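Long-range contacts in vascular protein tyrosine phosphatase 1 (Rattus norvegicus, PDB 3I36), which probably removes phosphate from phosphotyrosine residues of target proteins, this chain being the catalytic domain of a receptor-type protein tyrosine phosphatase: residues A[87-97]-A[127-135]; A[105-116]-A[254-263]. All coordinates share one frame; numbering follows the deposited sequence.

Contact 1 of 2, residues A[87-97]-A[127-135]; sequences VKLSVQTHSTD and DFWRMVWEK
Arg130, on the helix 127-134, reaches into the loop that follows the short strand at Val87 and Lys88, and its guanidinium ties together backbone carbonyls from both ends of that loop. From CB the chain leaves with CG anti to the backbone N (chi1 -167°); CD lies 3.8 Å from Ser90 OG, and a bend at chi3 turns the head toward the loop. NE comes under Gln92 OE1, which sits over the centre of one guanidinium face, while the Leu89 side chain packs against the opposite face, its CB 3.4 Å from NH2. At the edge, NH1 gives an almost straight bond (168°) to Asp97 O at 2.7 Å and also meets Asp127 OD1 in a salt bridge. Arg130 NH2 lies 2.6 Å from Ser90 O, bonding it from above the carbonyl plane, and also bonds Ser90 OG. A leucine in its place would probably leave Ser90 O and Asp97 O without their guanidinium donors and Asp127 without its counter-charge, freeing the loop to shift. Glu134 holds the same loop: Ser90 N donates to the syn lone pair of OE1 at 2.8 Å. At the strand, Lys135 NZ bonds Lys88 O at 2.7 Å, and Leu89 CD2 rests 3.6 Å from Met131 CB. Asp97 OD2 in turn accepts from the backbone N of Gln92, Thr93 and His94, bracing the loop from within. Asp127, Arg130 and Glu134 form a salt-bridge network, its Arg130-Glu134 leg long, at the partly buried edge of the protein tyrosine phosphatase domain, where helix side chains hold the main chain of a surface loop.

Contact 2 of 2, residues A[105-116]-A[254-263]; sequences MPGYHSKKDFIA and FIAIDRLIYQ
Phe114, on the strand next to the outermost one, 102-105, in the central mixed sheet of the phosphatase fold, packs on Ile255 of the helix 254-263, which runs nearly antiparallel to the strand (158°). Ile255 CG1 makes a CH-pi contact over the ring face, 3.9 Å from its centroid, and CD1 extends to Met105 and Ala116. At the edge of the Phe114 ring lies Asp258, its OD2 3.1 Å from CZ. Further along the helix, Tyr262 CB sits over the face of the Tyr108 ring, 3.6 Å from the centroid; Tyr108 CG points opposite its backbone N (chi1 -176°), which brings the ring under Tyr262 CB. The His109 ring stands edge-to-face on Tyr262, with planes at 84°, completing an aromatic cluster. Between these two patches Arg259 lays its CG and CD along Gly107, and its guanidinium reaches past Pro106 to a salt bridge with Asp278. In a second shell, Arg224 and Arg228 hold Asp258, Asp113 OD1 accepts from the backbone N of both His109 and Ser110, and Ser110 OG makes an ST turn with Lys112 N. Asp258 OD2 also receives a bond from a water at 2.7 Å, and the water accepts from Tyr108 N.

How the contacts relate
The two contacts lie on different sides of the strand 114-117, their centres about 23 Å apart, and Ile115 joins them. While Phe114 points at the helix of contact 2, Ile115 points away from it and packs on contact 1: its CG2 is 3.7 Å from Val87 CG2, and its CD1 is 3.9 Å from Lys135 CB. The strand then leads along the chain into the helix 125-134 of contact 1. Contact 2 is the closer to the probable catalytic site, with the Ala116 side chain about 8 Å from that of Cys244, the likely phosphocysteine nucleophile, and about 5 Å from Gly247, a probable substrate-binding residue. In contact 1, the side chain of Met131 is about 10 Å from Gly247.

Contact 1 of 2, residues A[87-97]-A[127-135]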
loop_
_atom_site.group_PDB
_atom_site.type_symbol
_atom_site.label_atom_id
_atom_site.label_comp_id
_atom_site.label_asym_id
_atom_site.label_seq_id
_atom_site.Cartn_x
_atom_site.Cartn_y
_atom_site.Cartn_z
ATOM N N VAL A 87 -0.895 -1.295 -13.014
ATOM C CA VAL A 87 -1.867 -0.259 -13.284
ATOM C C VAL A 87 -1.476 0.368 -14.613
ATOM O O VAL A 87 -0.363 0.854 -14.766
ATOM C CB VAL A 87 -1.852 0.795 -12.176
ATOM C CG1 VAL A 87 -2.819 1.911 -12.492
ATOM C CG2 VAL A 87 -2.165 0.142 -10.808
ATOM N N LYS A 88 -2.392 0.354 -15.572
ATOM C CA LYS A 88 -2.101 0.902 -16.890
ATOM C C LYS A 88 -2.803 2.230 -17.038
ATOM O O LYS A 88 -4.010 2.311 -16.869
ATOM C CB LYS A 88 -2.573 -0.054 -17.980
ATOM C CG LYS A 88 -1.854 -1.384 -17.963
ATOM C CD LYS A 88 -2.428 -2.332 -18.993
ATOM C CE LYS A 88 -1.994 -3.761 -18.709
ATOM N NZ LYS A 88 -2.527 -4.725 -19.717
ATOM N N LEU A 89 -2.041 3.275 -17.342
ATOM C CA LEU A 89 -2.617 4.594 -17.503
ATOM C C LEU A 89 -2.997 4.829 -18.952
ATOM O O LEU A 89 -2.706 4.010 -19.817
ATOM C CB LEU A 89 -1.626 5.654 -17.042
ATOM C CG LEU A 89 -1.049 5.355 -15.654
ATOM C CD1 LEU A 89 -0.039 6.434 -15.271
ATOM C CD2 LEU A 89 -2.181 5.220 -14.610
ATOM N N SER A 90 -3.668 5.946 -19.201
ATOM C CA SER A 90 -4.038 6.327 -20.548
ATOM C C SER A 90 -2.766 6.521 -21.349
ATOM O O SER A 90 -1.687 6.744 -20.797
ATOM C CB SER A 90 -4.825 7.636 -20.526
ATOM O OG SER A 90 -4.094 8.623 -19.823
ATOM N N VAL A 91 -2.887 6.411 -22.658
ATOM C CA VAL A 91 -1.743 6.645 -23.509
ATOM C C VAL A 91 -2.038 7.890 -24.322
ATOM O O VAL A 91 -3.156 8.074 -24.798
ATOM C CB VAL A 91 -1.485 5.452 -24.428
ATOM C CG1 VAL A 91 -1.079 4.247 -23.604
ATOM C CG2 VAL A 91 -2.725 5.137 -25.244
ATOM N N GLN A 92 -1.038 8.753 -24.445
ATOM C CA GLN A 92 -1.154 9.952 -25.257
ATOM C C GLN A 92 -0.474 9.698 -26.592
ATOM O O GLN A 92 -1.126 9.409 -27.595
ATOM C CB GLN A 92 -0.505 11.150 -24.558
ATOM C CG GLN A 92 -1.311 11.751 -23.403
ATOM C CD GLN A 92 -1.122 11.009 -22.083
ATOM O OE1 GLN A 92 -0.270 11.373 -21.269
ATOM N NE2 GLN A 92 -1.921 9.969 -21.866
ATOM N N THR A 93 0.851 9.771 -26.584
ATOM C CA THR A 93 1.630 9.677 -27.808
ATOM C C THR A 93 2.373 8.347 -27.908
ATOM O O THR A 93 2.790 7.932 -28.991
ATOM C CB THR A 93 2.650 10.825 -27.881
ATOM O OG1 THR A 93 3.600 10.686 -26.818
ATOM C CG2 THR A 93 1.946 12.159 -27.731
ATOM N N HIS A 94 2.542 7.675 -26.779
ATOM C CA HIS A 94 3.372 6.482 -26.768
ATOM C C HIS A 94 2.826 5.441 -25.809
ATOM O O HIS A 94 2.285 5.767 -24.747
ATOM C CB HIS A 94 4.815 6.843 -26.408
ATOM C CG HIS A 94 5.810 5.784 -26.770
ATOM N ND1 HIS A 94 6.236 5.574 -28.066
ATOM C CD2 HIS A 94 6.466 4.876 -26.008
ATOM C CE1 HIS A 94 7.110 4.582 -28.084
ATOM N NE2 HIS A 94 7.265 4.141 -26.848
ATOM N N SER A 95 2.968 4.182 -26.194
ATOM C CA SER A 95 2.441 3.094 -25.397
ATOM C C SER A 95 2.993 3.153 -23.969
ATOM O O SER A 95 2.292 2.814 -23.023
ATOM C CB SER A 95 2.802 1.763 -26.045
ATOM O OG SER A 95 4.203 1.668 -26.205
ATOM N N THR A 96 4.241 3.595 -23.817
ATOM C CA THR A 96 4.863 3.619 -22.487
ATOM C C THR A 96 4.269 4.703 -21.604
ATOM O O THR A 96 4.554 4.769 -20.406
ATOM C CB THR A 96 6.384 3.800 -22.556
ATOM O OG1 THR A 96 6.681 5.027 -23.238
ATOM C CG2 THR A 96 7.017 2.637 -23.301
ATOM N N ASP A 97 3.434 5.548 -22.190
ATOM C CA ASP A 97 2.674 6.500 -21.386
ATOM C C ASP A 97 1.781 5.759 -20.393
ATOM O O ASP A 97 1.321 6.336 -19.421
ATOM C CB ASP A 97 1.777 7.348 -22.272
ATOM C CG ASP A 97 2.548 8.302 -23.142
ATOM O OD1 ASP A 97 3.761 8.505 -22.903
ATOM O OD2 ASP A 97 1.918 8.851 -24.061
ATOM N N ASP A 127 2.574 11.264 -13.725
ATOM C CA ASP A 127 2.058 9.913 -13.848
ATOM C C ASP A 127 1.290 9.519 -12.595
ATOM O O ASP A 127 0.223 8.917 -12.668
ATOM C CB ASP A 127 3.219 8.946 -14.014
ATOM C CG ASP A 127 3.889 9.072 -15.361
ATOM O OD1 ASP A 127 3.323 9.742 -16.263
ATOM O OD2 ASP A 127 4.971 8.489 -15.507
ATOM N N PHE A 128 1.858 9.855 -11.442
ATOM C CA PHE A 128 1.241 9.515 -10.181
ATOM C C PHE A 128 -0.154 10.108 -10.091
ATOM O O PHE A 128 -1.123 9.405 -9.799
ATOM C CB PHE A 128 2.098 10.032 -9.036
ATOM C CG PHE A 128 1.557 9.719 -7.689
ATOM C CD1 PHE A 128 1.876 8.526 -7.056
ATOM C CD2 PHE A 128 0.734 10.623 -7.036
ATOM C CE1 PHE A 128 1.384 8.247 -5.781
ATOM C CE2 PHE A 128 0.232 10.344 -5.777
ATOM C CZ PHE A 128 0.558 9.150 -5.151
ATOM N N TRP A 129 -0.263 11.406 -10.335
ATOM C CA TRP A 129 -1.567 12.049 -10.263
ATOM C C TRP A 129 -2.500 11.595 -11.372
ATOM O O TRP A 129 -3.717 11.553 -11.194
ATOM C CB TRP A 129 -1.427 13.563 -10.223
ATOM C CG TRP A 129 -0.932 13.990 -8.897
ATOM C CD1 TRP A 129 0.330 14.392 -8.581
ATOM C CD2 TRP A 129 -1.678 13.982 -7.679
ATOM N NE1 TRP A 129 0.411 14.674 -7.234
ATOM C CE2 TRP A 129 -0.809 14.430 -6.657
ATOM C CE3 TRP A 129 -2.999 13.654 -7.350
ATOM C CZ2 TRP A 129 -1.221 14.555 -5.332
ATOM C CZ3 TRP A 129 -3.407 13.772 -6.029
ATOM C CH2 TRP A 129 -2.522 14.224 -5.038
ATOM N N ARG A 130 -1.934 11.228 -12.508
ATOM C CA ARG A 130 -2.751 10.727 -13.599
ATOM C C ARG A 130 -3.366 9.399 -13.168
ATOM O O ARG A 130 -4.523 9.118 -13.450
ATOM C CB ARG A 130 -1.931 10.575 -14.880
ATOM C CG ARG A 130 -2.789 10.355 -16.116
ATOM C CD ARG A 130 -2.046 10.736 -17.392
ATOM N NE ARG A 130 -0.718 10.154 -17.437
ATOM C CZ ARG A 130 -0.387 9.102 -18.176
ATOM N NH1 ARG A 130 0.850 8.638 -18.144
ATOM N NH2 ARG A 130 -1.296 8.515 -18.933
ATOM N N MET A 131 -2.599 8.603 -12.435
ATOM C CA MET A 131 -3.114 7.338 -11.932
ATOM C C MET A 131 -4.194 7.626 -10.905
ATOM O O MET A 131 -5.264 7.020 -10.910
ATOM C CB MET A 131 -2.016 6.550 -11.258
ATOM C CG MET A 131 -2.550 5.293 -10.608
ATOM S SD MET A 131 -1.240 4.178 -10.106
ATOM C CE MET A 131 -0.516 5.046 -8.727
ATOM N N VAL A 132 -3.891 8.547 -10.001
ATOM C CA VAL A 132 -4.852 8.938 -8.991
ATOM C C VAL A 132 -6.144 9.324 -9.673
ATOM O O VAL A 132 -7.217 8.889 -9.272
ATOM C CB VAL A 132 -4.349 10.129 -8.156
ATOM C CG1 VAL A 132 -5.528 10.814 -7.434
ATOM C CG2 VAL A 132 -3.318 9.650 -7.151
ATOM N N TRP A 133 -6.040 10.138 -10.716
ATOM C CA TRP A 133 -7.239 10.613 -11.393
ATOM C C TRP A 133 -7.933 9.497 -12.157
ATOM O O TRP A 133 -9.120 9.218 -11.962
ATOM C CB TRP A 133 -6.940 11.740 -12.373
ATOM C CG TRP A 133 -8.213 12.139 -13.002
ATOM C CD1 TRP A 133 -8.675 11.794 -14.240
ATOM C CD2 TRP A 133 -9.267 12.865 -12.365
ATOM N NE1 TRP A 133 -9.941 12.310 -14.431
ATOM C CE2 TRP A 133 -10.325 12.965 -13.288
ATOM C CE3 TRP A 133 -9.404 13.459 -11.104
ATOM C CZ2 TRP A 133 -11.507 13.643 -12.995
ATOM C CZ3 TRP A 133 -10.585 14.132 -10.810
ATOM C CH2 TRP A 133 -11.620 14.217 -11.755
ATOM N N GLU A 134 -7.188 8.850 -13.038
ATOM C CA GLU A 134 -7.792 7.886 -13.941
ATOM C C GLU A 134 -8.321 6.669 -13.223
ATOM O O GLU A 134 -9.238 6.017 -13.700
ATOM C CB GLU A 134 -6.789 7.458 -15.004
ATOM C CG GLU A 134 -6.424 8.609 -15.921
ATOM C CD GLU A 134 -5.412 8.211 -16.958
ATOM O OE1 GLU A 134 -5.023 7.020 -16.998
ATOM O OE2 GLU A 134 -5.014 9.099 -17.729
ATOM N N LYS A 135 -7.720 6.345 -12.091
ATOM C CA LYS A 135 -8.111 5.122 -11.412
ATOM C C LYS A 135 -9.049 5.387 -10.244
ATOM O O LYS A 135 -9.320 4.494 -9.458
ATOM C CB LYS A 135 -6.892 4.323 -10.974
ATOM C CG LYS A 135 -5.961 3.989 -12.122
ATOM C CD LYS A 135 -6.723 3.380 -13.314
ATOM C CE LYS A 135 -5.748 2.979 -14.429
ATOM N NZ LYS A 135 -6.428 2.630 -15.710
#

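Contact 2 of 2, residues A[105-116]-A[254-263]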
loop_
_atom_site.group_PDB
_atom_site.type_symbol
_atom_site.label_atom_id
_atom_site.label_comp_id
_atom_site.label_asym_id
_atom_site.label_seq_id
_atom_site.Cartn_x
_atom_site.Cartn_y
_atom_site.Cartn_z
ATOM N N MET A 105 -3.826 -4.384 -6.098
ATOM C CA MET A 105 -3.672 -5.421 -5.101
ATOM C C MET A 105 -5.057 -5.741 -4.596
ATOM O O MET A 105 -5.827 -4.836 -4.250
ATOM C CB MET A 105 -2.792 -4.930 -3.951
ATOM C CG MET A 105 -1.594 -4.136 -4.423
ATOM S SD MET A 105 -0.411 -5.144 -5.337
ATOM C CE MET A 105 -0.324 -6.486 -4.147
ATOM N N PRO A 106 -5.387 -7.030 -4.556
ATOM C CA PRO A 106 -6.696 -7.351 -4.009
ATOM C C PRO A 106 -6.785 -6.941 -2.552
ATOM O O PRO A 106 -5.811 -6.964 -1.766
ATOM C CB PRO A 106 -6.771 -8.879 -4.149
ATOM C CG PRO A 106 -5.788 -9.181 -5.282
ATOM C CD PRO A 106 -4.673 -8.229 -5.027
ATOM N N GLY A 107 -7.994 -6.560 -2.188
ATOM C CA GLY A 107 -8.316 -6.406 -0.798
ATOM C C GLY A 107 -9.246 -7.538 -0.443
ATOM O O GLY A 107 -9.434 -8.499 -1.199
ATOM N N TYR A 108 -9.844 -7.418 0.719
ATOM C CA TYR A 108 -10.795 -8.419 1.153
ATOM C C TYR A 108 -11.971 -8.535 0.180
ATOM O O TYR A 108 -12.442 -9.630 -0.105
ATOM C CB TYR A 108 -11.293 -8.065 2.541
ATOM C CG TYR A 108 -12.206 -9.120 3.101
ATOM C CD1 TYR A 108 -11.685 -10.283 3.635
ATOM C CD2 TYR A 108 -13.578 -8.949 3.094
ATOM C CE1 TYR A 108 -12.506 -11.260 4.149
ATOM C CE2 TYR A 108 -14.422 -9.922 3.636
ATOM C CZ TYR A 108 -13.872 -11.070 4.150
ATOM O OH TYR A 108 -14.678 -12.049 4.673
ATOM N N HIS A 109 -12.417 -7.402 -0.350
ATOM C CA HIS A 109 -13.639 -7.351 -1.146
ATOM C C HIS A 109 -13.474 -7.508 -2.648
ATOM O O HIS A 109 -14.340 -8.083 -3.311
ATOM C CB HIS A 109 -14.419 -6.086 -0.816
ATOM C CG HIS A 109 -14.862 -6.042 0.607
ATOM N ND1 HIS A 109 -14.167 -5.363 1.583
ATOM C CD2 HIS A 109 -15.898 -6.649 1.234
ATOM C CE1 HIS A 109 -14.772 -5.527 2.746
ATOM N NE2 HIS A 109 -15.825 -6.304 2.561
ATOM N N SER A 110 -12.381 -7.007 -3.202
ATOM C CA SER A 110 -12.245 -7.091 -4.642
ATOM C C SER A 110 -10.799 -7.033 -5.068
ATOM O O SER A 110 -9.923 -6.621 -4.313
ATOM C CB SER A 110 -12.998 -5.954 -5.321
ATOM O OG SER A 110 -12.103 -4.861 -5.510
ATOM N N LYS A 111 -10.578 -7.452 -6.303
ATOM C CA LYS A 111 -9.253 -7.591 -6.859
ATOM C C LYS A 111 -8.597 -6.225 -7.007
ATOM O O LYS A 111 -7.388 -6.117 -7.151
ATOM C CB LYS A 111 -9.368 -8.278 -8.223
ATOM C CG LYS A 111 -8.050 -8.647 -8.874
ATOM C CD LYS A 111 -8.274 -9.415 -10.178
ATOM C CE LYS A 111 -8.505 -8.486 -11.359
ATOM N NZ LYS A 111 -8.516 -9.242 -12.649
ATOM N N LYS A 112 -9.392 -5.166 -6.979
ATOM C CA LYS A 112 -8.809 -3.843 -7.180
ATOM C C LYS A 112 -9.036 -2.904 -6.003
ATOM O O LYS A 112 -9.090 -1.682 -6.170
ATOM C CB LYS A 112 -9.351 -3.220 -8.461
ATOM C CG LYS A 112 -8.953 -3.947 -9.735
ATOM C CD LYS A 112 -9.399 -3.142 -10.954
ATOM C CE LYS A 112 -8.761 -3.650 -12.233
ATOM N NZ LYS A 112 -9.215 -2.856 -13.406
ATOM N N ASP A 113 -9.140 -3.473 -4.809
ATOM C CA ASP A 113 -9.358 -2.655 -3.617
ATOM C C ASP A 113 -8.219 -1.696 -3.392
ATOM O O ASP A 113 -8.398 -0.636 -2.802
ATOM C CB ASP A 113 -9.511 -3.530 -2.382
ATOM C CG ASP A 113 -10.825 -4.257 -2.366
ATOM O OD1 ASP A 113 -10.964 -5.172 -1.541
ATOM O OD2 ASP A 113 -11.702 -3.911 -3.195
ATOM N N PHE A 114 -7.033 -2.086 -3.835
ATOM C CA PHE A 114 -5.855 -1.282 -3.588
ATOM C C PHE A 114 -5.067 -1.100 -4.853
ATOM O O PHE A 114 -5.121 -1.919 -5.751
ATOM C CB PHE A 114 -4.923 -1.974 -2.588
ATOM C CG PHE A 114 -5.496 -2.102 -1.221
ATOM C CD1 PHE A 114 -6.153 -3.256 -0.843
ATOM C CD2 PHE A 114 -5.384 -1.060 -0.307
ATOM C CE1 PHE A 114 -6.676 -3.381 0.431
ATOM C CE2 PHE A 114 -5.910 -1.183 0.968
ATOM C CZ PHE A 114 -6.548 -2.345 1.334
ATOM N N ILE A 115 -4.305 -0.026 -4.885
ATOM C CA ILE A 115 -3.189 0.065 -5.794
ATOM C C ILE A 115 -1.979 0.228 -4.914
ATOM O O ILE A 115 -1.927 1.133 -4.077
ATOM C CB ILE A 115 -3.300 1.260 -6.702
ATOM C CG1 ILE A 115 -4.435 1.040 -7.696
ATOM C CG2 ILE A 115 -1.963 1.492 -7.418
ATOM C CD1 ILE A 115 -4.800 2.280 -8.463
ATOM N N ALA A 116 -1.022 -0.675 -5.061
ATOM C CA ALA A 116 0.245 -0.505 -4.377
ATOM C C ALA A 116 1.190 0.140 -5.372
ATOM O O ALA A 116 1.344 -0.325 -6.496
ATOM C CB ALA A 116 0.804 -1.844 -3.908
ATOM N N PHE A 254 0.532 -2.887 5.388
ATOM C CA PHE A 254 -0.706 -2.178 5.619
ATOM C C PHE A 254 -1.869 -2.878 4.908
ATOM O O PHE A 254 -2.942 -3.092 5.480
ATOM C CB PHE A 254 -0.591 -0.756 5.115
ATOM C CG PHE A 254 -1.876 -0.001 5.206
ATOM C CD1 PHE A 254 -2.219 0.647 6.377
ATOM C CD2 PHE A 254 -2.752 0.018 4.148
ATOM C CE1 PHE A 254 -3.400 1.327 6.487
ATOM C CE2 PHE A 254 -3.954 0.698 4.250
ATOM C CZ PHE A 254 -4.268 1.360 5.431
ATOM N N ILE A 255 -1.658 -3.235 3.650
ATOM C CA ILE A 255 -2.733 -3.867 2.902
ATOM C C ILE A 255 -3.115 -5.186 3.555
ATOM O O ILE A 255 -4.304 -5.504 3.728
ATOM C CB ILE A 255 -2.343 -4.100 1.449
ATOM C CG1 ILE A 255 -2.264 -2.756 0.716
ATOM C CG2 ILE A 255 -3.362 -5.046 0.779
ATOM C CD1 ILE A 255 -1.786 -2.895 -0.703
ATOM N N ALA A 256 -2.105 -5.948 3.956
ATOM C CA ALA A 256 -2.374 -7.237 4.590
ATOM C C ALA A 256 -3.141 -7.033 5.885
ATOM O O ALA A 256 -4.075 -7.768 6.178
ATOM C CB ALA A 256 -1.072 -7.992 4.855
ATOM N N ILE A 257 -2.757 -6.030 6.667
ATOM C CA ILE A 257 -3.439 -5.800 7.932
ATOM C C ILE A 257 -4.907 -5.490 7.659
ATOM O O ILE A 257 -5.814 -5.962 8.347
ATOM C CB ILE A 257 -2.844 -4.584 8.640
ATOM C CG1 ILE A 257 -1.478 -4.929 9.225
ATOM C CG2 ILE A 257 -3.787 -4.078 9.724
ATOM C CD1 ILE A 257 -0.726 -3.695 9.715
ATOM N N ASP A 258 -5.146 -4.691 6.638
ATOM C CA ASP A 258 -6.520 -4.308 6.328
ATOM C C ASP A 258 -7.324 -5.551 5.985
ATOM O O ASP A 258 -8.457 -5.746 6.450
ATOM C CB ASP A 258 -6.552 -3.321 5.164
ATOM C CG ASP A 258 -7.967 -2.919 4.789
ATOM O OD1 ASP A 258 -8.657 -2.300 5.623
ATOM O OD2 ASP A 258 -8.383 -3.221 3.657
ATOM N N ARG A 259 -6.723 -6.398 5.166
ATOM C CA ARG A 259 -7.379 -7.614 4.742
ATOM C C ARG A 259 -7.605 -8.573 5.900
ATOM O O ARG A 259 -8.668 -9.180 6.004
ATOM C CB ARG A 259 -6.569 -8.269 3.637
ATOM C CG ARG A 259 -6.575 -7.428 2.369
ATOM C CD ARG A 259 -5.709 -8.043 1.299
ATOM N NE ARG A 259 -6.155 -9.385 0.944
ATOM C CZ ARG A 259 -5.712 -10.063 -0.109
ATOM N NH1 ARG A 259 -4.827 -9.505 -0.927
ATOM N NH2 ARG A 259 -6.153 -11.292 -0.347
ATOM N N LEU A 260 -6.604 -8.700 6.766
ATOM C CA LEU A 260 -6.708 -9.570 7.926
ATOM C C LEU A 260 -7.823 -9.122 8.838
ATOM O O LEU A 260 -8.542 -9.943 9.399
ATOM C CB LEU A 260 -5.399 -9.555 8.702
ATOM C CG LEU A 260 -4.352 -10.415 8.016
ATOM C CD1 LEU A 260 -2.985 -10.036 8.537
ATOM C CD2 LEU A 260 -4.682 -11.890 8.272
ATOM N N ILE A 261 -7.961 -7.814 9.016
ATOM C CA ILE A 261 -9.006 -7.328 9.911
ATOM C C ILE A 261 -10.373 -7.704 9.372
ATOM O O ILE A 261 -11.235 -8.182 10.114
ATOM C CB ILE A 261 -8.907 -5.812 10.137
ATOM C CG1 ILE A 261 -7.627 -5.491 10.934
ATOM C CG2 ILE A 261 -10.162 -5.294 10.831
ATOM C CD1 ILE A 261 -7.288 -3.990 10.981
ATOM N N TYR A 262 -10.580 -7.521 8.072
ATOM C CA TYR A 262 -11.862 -7.930 7.505
ATOM C C TYR A 262 -12.103 -9.415 7.718
ATOM O O TYR A 262 -13.197 -9.830 8.081
ATOM C CB TYR A 262 -11.907 -7.654 6.024
ATOM C CG TYR A 262 -12.266 -6.237 5.677
ATOM C CD1 TYR A 262 -13.503 -5.710 6.023
ATOM C CD2 TYR A 262 -11.383 -5.438 4.966
ATOM C CE1 TYR A 262 -13.843 -4.416 5.688
ATOM C CE2 TYR A 262 -11.712 -4.144 4.615
ATOM C CZ TYR A 262 -12.944 -3.635 4.979
ATOM O OH TYR A 262 -13.275 -2.352 4.618
ATOM N N GLN A 263 -11.069 -10.206 7.464
ATOM C CA GLN A 263 -11.102 -11.656 7.608
ATOM C C GLN A 263 -11.534 -12.021 9.024
ATOM O O GLN A 263 -12.411 -12.848 9.247
ATOM C CB GLN A 263 -9.682 -12.177 7.382
ATOM C CG GLN A 263 -9.524 -13.317 6.406
ATOM C CD GLN A 263 -8.067 -13.511 6.000
ATOM O OE1 GLN A 263 -7.161 -13.465 6.838
ATOM N NE2 GLN A 263 -7.837 -13.728 4.715
HETATM O O HOH W 1 -9.278 -5.232 2.167
#